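Local coordinates for protein PML (PDB 6IMQ) that probably organises PML nuclear bodies by self-association through its zinc-binding B1-box, a process tied to leukaemia development, at residues I5-A8 against Q9-C12; E36-Q39 against W40-H44. All coordinates share one frame; numbering follows the deposited sequence.

Interaction 1 of 2, residues I5-A8 against Q9-C12. With ZN (zinc ion), chain H.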
loop_
_atom_site.group_PDB
_atom_site.type_symbol
_atom_site.label_atom_id
_atom_site.label_comp_id
_atom_site.label_asym_id
_atom_site.label_seq_id
_atom_site.Cartn_x
_atom_site.Cartn_y
_atom_site.Cartn_z
ATOM N N ILE B 5 8.165 -4.230 10.455
ATOM C CA ILE B 5 8.569 -2.843 10.629
ATOM C C ILE B 5 9.317 -2.405 9.380
ATOM O O ILE B 5 10.235 -3.092 8.917
ATOM C CB ILE B 5 9.445 -2.658 11.878
ATOM C CG1 ILE B 5 8.669 -3.061 13.125
ATOM C CG2 ILE B 5 9.922 -1.216 11.950
ATOM C CD1 ILE B 5 8.082 -1.916 13.887
ATOM N N VAL B 6 8.933 -1.257 8.840
ATOM C CA VAL B 6 9.609 -0.680 7.686
ATOM C C VAL B 6 10.216 0.632 8.166
ATOM O O VAL B 6 9.509 1.621 8.394
ATOM C CB VAL B 6 8.679 -0.485 6.488
ATOM C CG1 VAL B 6 9.206 0.556 5.537
ATOM C CG2 VAL B 6 8.534 -1.844 5.778
ATOM N N ASP B 7 11.541 0.624 8.331
ATOM C CA ASP B 7 12.335 1.765 8.748
ATOM C C ASP B 7 12.140 2.991 7.872
ATOM O O ASP B 7 11.675 2.888 6.732
ATOM C CB ASP B 7 13.818 1.353 8.734
ATOM C CG ASP B 7 14.109 0.238 7.705
ATOM O OD1 ASP B 7 13.224 -0.636 7.526
ATOM O OD2 ASP B 7 15.195 0.218 7.087
ATOM N N ALA B 8 12.519 4.159 8.402
ATOM C CA ALA B 8 12.405 5.395 7.635
ATOM C C ALA B 8 13.342 5.386 6.434
ATOM O O ALA B 8 13.082 6.072 5.437
ATOM C CB ALA B 8 12.700 6.601 8.528
ATOM N N GLN B 9 14.440 4.631 6.513
ATOM C CA GLN B 9 15.394 4.509 5.414
ATOM C C GLN B 9 15.214 3.215 4.623
ATOM O O GLN B 9 16.185 2.680 4.073
ATOM C CB GLN B 9 16.826 4.595 5.941
ATOM C CG GLN B 9 17.201 5.942 6.521
ATOM C CD GLN B 9 18.432 5.876 7.400
ATOM O OE1 GLN B 9 19.466 5.332 7.009
ATOM N NE2 GLN B 9 18.321 6.419 8.607
ATOM N N ALA B 10 13.993 2.694 4.562
ATOM C CA ALA B 10 13.750 1.454 3.843
ATOM C C ALA B 10 14.127 1.610 2.378
ATOM O O ALA B 10 13.959 2.676 1.778
ATOM C CB ALA B 10 12.283 1.045 3.962
ATOM N N VAL B 11 14.638 0.530 1.798
ATOM C CA VAL B 11 15.136 0.579 0.433
ATOM C C VAL B 11 14.502 -0.521 -0.405
ATOM O O VAL B 11 14.069 -1.559 0.106
ATOM C CB VAL B 11 16.679 0.478 0.387
ATOM C CG1 VAL B 11 17.310 1.726 0.995
ATOM C CG2 VAL B 11 17.150 -0.771 1.110
ATOM N N CYS B 12 14.436 -0.260 -1.707
ATOM C CA CYS B 12 13.931 -1.221 -2.674
ATOM C C CYS B 12 14.680 -2.543 -2.568
ATOM O O CYS B 12 15.898 -2.572 -2.385
ATOM C CB CYS B 12 14.081 -0.619 -4.073
ATOM S SG CYS B 12 13.530 -1.653 -5.401
HETATM ZN ZN ZN H . 14.105 -0.231 -7.209
#

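Interaction 2 of 2, residues E36-Q39 against W40-H44. With ZN (zinc ion), chain I.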
loop_
_atom_site.group_PDB
_atom_site.type_symbol
_atom_site.label_atom_id
_atom_site.label_comp_id
_atom_site.label_asym_id
_atom_site.label_seq_id
_atom_site.Cartn_x
_atom_site.Cartn_y
_atom_site.Cartn_z
ATOM N N GLU B 36 6.784 0.092 -10.933
ATOM C CA GLU B 36 6.096 0.136 -12.226
ATOM C C GLU B 36 6.385 -1.125 -13.042
ATOM O O GLU B 36 5.500 -1.636 -13.739
ATOM C CB GLU B 36 6.484 1.405 -12.995
ATOM C CG GLU B 36 6.290 2.678 -12.180
ATOM C CD GLU B 36 5.509 3.765 -12.912
ATOM O OE1 GLU B 36 5.263 3.634 -14.132
ATOM O OE2 GLU B 36 5.145 4.763 -12.252
ATOM N N ALA B 37 7.610 -1.657 -12.964
ATOM C CA ALA B 37 7.904 -2.909 -13.658
ATOM C C ALA B 37 7.136 -4.073 -13.043
ATOM O O ALA B 37 6.606 -4.932 -13.753
ATOM C CB ALA B 37 9.407 -3.195 -13.632
ATOM N N HIS B 38 7.066 -4.119 -11.718
ATOM C CA HIS B 38 6.307 -5.158 -11.033
ATOM C C HIS B 38 4.840 -5.134 -11.458
ATOM O O HIS B 38 4.238 -6.191 -11.687
ATOM C CB HIS B 38 6.509 -4.953 -9.533
ATOM C CG HIS B 38 5.586 -5.735 -8.661
ATOM N ND1 HIS B 38 4.314 -5.305 -8.357
ATOM C CD2 HIS B 38 5.766 -6.891 -7.976
ATOM C CE1 HIS B 38 3.735 -6.179 -7.554
ATOM N NE2 HIS B 38 4.596 -7.148 -7.307
ATOM N N GLN B 39 4.278 -3.938 -11.649
ATOM C CA GLN B 39 2.873 -3.859 -12.045
ATOM C C GLN B 39 2.655 -4.300 -13.493
ATOM O O GLN B 39 1.553 -4.741 -13.849
ATOM C CB GLN B 39 2.335 -2.434 -11.872
ATOM C CG GLN B 39 2.480 -1.839 -10.489
ATOM C CD GLN B 39 1.690 -2.600 -9.448
ATOM O OE1 GLN B 39 2.197 -3.540 -8.837
ATOM N NE2 GLN B 39 0.443 -2.194 -9.229
ATOM N N TRP B 40 3.657 -4.135 -14.352
ATOM C CA TRP B 40 3.530 -4.604 -15.726
ATOM C C TRP B 40 3.528 -6.126 -15.781
ATOM O O TRP B 40 2.670 -6.739 -16.430
ATOM C CB TRP B 40 4.667 -4.036 -16.564
ATOM C CG TRP B 40 4.579 -4.448 -17.978
ATOM C CD1 TRP B 40 5.179 -5.528 -18.566
ATOM C CD2 TRP B 40 3.844 -3.785 -19.003
ATOM N NE1 TRP B 40 4.852 -5.576 -19.906
ATOM C CE2 TRP B 40 4.035 -4.514 -20.196
ATOM C CE3 TRP B 40 3.039 -2.639 -19.027
ATOM C CZ2 TRP B 40 3.450 -4.141 -21.400
ATOM C CZ3 TRP B 40 2.461 -2.265 -20.226
ATOM C CH2 TRP B 40 2.666 -3.017 -21.398
ATOM N N PHE B 41 4.445 -6.755 -15.057
ATOM C CA PHE B 41 4.687 -8.182 -15.187
ATOM C C PHE B 41 3.883 -9.038 -14.227
ATOM O O PHE B 41 3.731 -10.235 -14.479
ATOM C CB PHE B 41 6.176 -8.460 -14.978
ATOM C CG PHE B 41 7.032 -7.932 -16.075
ATOM C CD1 PHE B 41 6.893 -8.433 -17.350
ATOM C CD2 PHE B 41 7.974 -6.951 -15.840
ATOM C CE1 PHE B 41 7.670 -7.969 -18.383
ATOM C CE2 PHE B 41 8.764 -6.482 -16.871
ATOM C CZ PHE B 41 8.605 -6.989 -18.147
ATOM N N LEU B 42 3.359 -8.466 -13.152
ATOM C CA LEU B 42 2.605 -9.220 -12.164
ATOM C C LEU B 42 1.311 -8.480 -11.867
ATOM O O LEU B 42 1.189 -7.281 -12.118
ATOM C CB LEU B 42 3.424 -9.431 -10.879
ATOM C CG LEU B 42 4.738 -10.180 -11.102
ATOM C CD1 LEU B 42 5.744 -9.944 -9.986
ATOM C CD2 LEU B 42 4.478 -11.688 -11.250
ATOM N N LYS B 43 0.335 -9.214 -11.352
ATOM C CA LYS B 43 -0.918 -8.627 -10.872
ATOM C C LYS B 43 -1.027 -8.984 -9.388
ATOM O O LYS B 43 -1.640 -9.987 -9.017
ATOM C CB LYS B 43 -2.137 -9.103 -11.688
ATOM C CG LYS B 43 -2.183 -10.583 -12.040
ATOM C CD LYS B 43 -1.978 -10.821 -13.542
ATOM C CE LYS B 43 -3.238 -11.346 -14.241
ATOM N NZ LYS B 43 -3.325 -12.838 -14.303
ATOM N N HIS B 44 -0.410 -8.157 -8.544
ATOM C CA HIS B 44 -0.375 -8.369 -7.105
ATOM C C HIS B 44 -1.023 -7.194 -6.385
ATOM O O HIS B 44 -0.900 -6.043 -6.819
ATOM C CB HIS B 44 1.067 -8.517 -6.595
ATOM C CG HIS B 44 1.715 -9.822 -6.943
ATOM N ND1 HIS B 44 3.020 -10.111 -6.599
ATOM C CD2 HIS B 44 1.246 -10.918 -7.584
ATOM C CE1 HIS B 44 3.326 -11.324 -7.019
ATOM N NE2 HIS B 44 2.269 -11.838 -7.620
HETATM ZN ZN ZN I . 4.345 -8.605 -5.986
HETATM O O HOH W 1 -1.120 -3.371 -7.096
#

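Interaction 1 of 2, residues I5-A8 against Q9-C12
CG1 of V6 presses against the methyl group of A10, the two carbons 3.5 Å apart, tighter than an ordinary van der Waals contact. The torsion of V6 makes this possible: with chi1 at 158°, CG1 lies opposite the backbone N while CG2 stays on the N side. On the polar side, the amide N of A10 donates to the carbonyl O of D7 over 3.2 Å, a bent bond of 142° whose donor stands well above the carbonyl plane. This closes a type I beta turn from D7 to A10, turning the chain by about a right angle just after strand 3-6 and carrying it toward the Cys4 zinc site of the B-box. The carboxylate of D7 folds back over the turn, its OD2 3.7 Å from the N of A10. Two residues past the turn, SG of C12 binds a zinc ion at 2.4 Å, a site that C15, C31 and C34 complete. Within the chain, L29 of strand 28-30 packs against both V6 and A10. I5 and V6 pair in an antiparallel ladder with a strand of the second subunit, and V6 meets V6 of that chain.

Interaction 2 of 2, residues E36-Q39 against W40-H44
The Cys2His2 zinc site of the B-box takes both its histidines from this short piece of chain, H38 from the last turn of helix 32-41 and H44 from the loop that follows. NE2 of H38 binds the zinc ion at 2.0 Å and ND1 of H44 at 2.1 Å; their ring planes are inclined at 67°. The H38 ring reaches the metal with CG anti to the backbone N (chi1 168°), and its rotation is fixed from the other side: ND1 donates to OE1 of Q39 at 2.8 Å, with the oxygen lying in the ring plane. Q39 bends at chi2 to bring its amide there, and its NE2 passes the link onward through a water to the carbonyl O of H44; it also packs on R47 of the second subunit. L42 packs against both histidines from one side, its CB over a face of each ring and its CD1 3.7 Å from CD2 of H38. The helix ends with L42 N bonded to H38 O at 2.8 Å. C23, on strand 21-23, and C26, in the turn before strand 28-30, complete the four-ligand site and tie the helix end to the sheet.

Interactions 1 and 2 lie on opposite sides of the chain's centre, their centres about 21 Å apart, and show how a small zinc-binding domain relies on metal where hydrophobic interior is scarce. Interaction 1 is partly buried: a beta turn flanked by an apolar V6-A10 contact leads from a strand paired with one of the second subunit to one ligand of the Cys4 site. Interaction 2 is a surface contact at the end of a helix, where a glutamine fixes one histidine ring and reaches the other's backbone through a water. They share no secondary structure element and do not touch, yet each approaches the second subunit, the first through strand pairing, the second through side-chain packing.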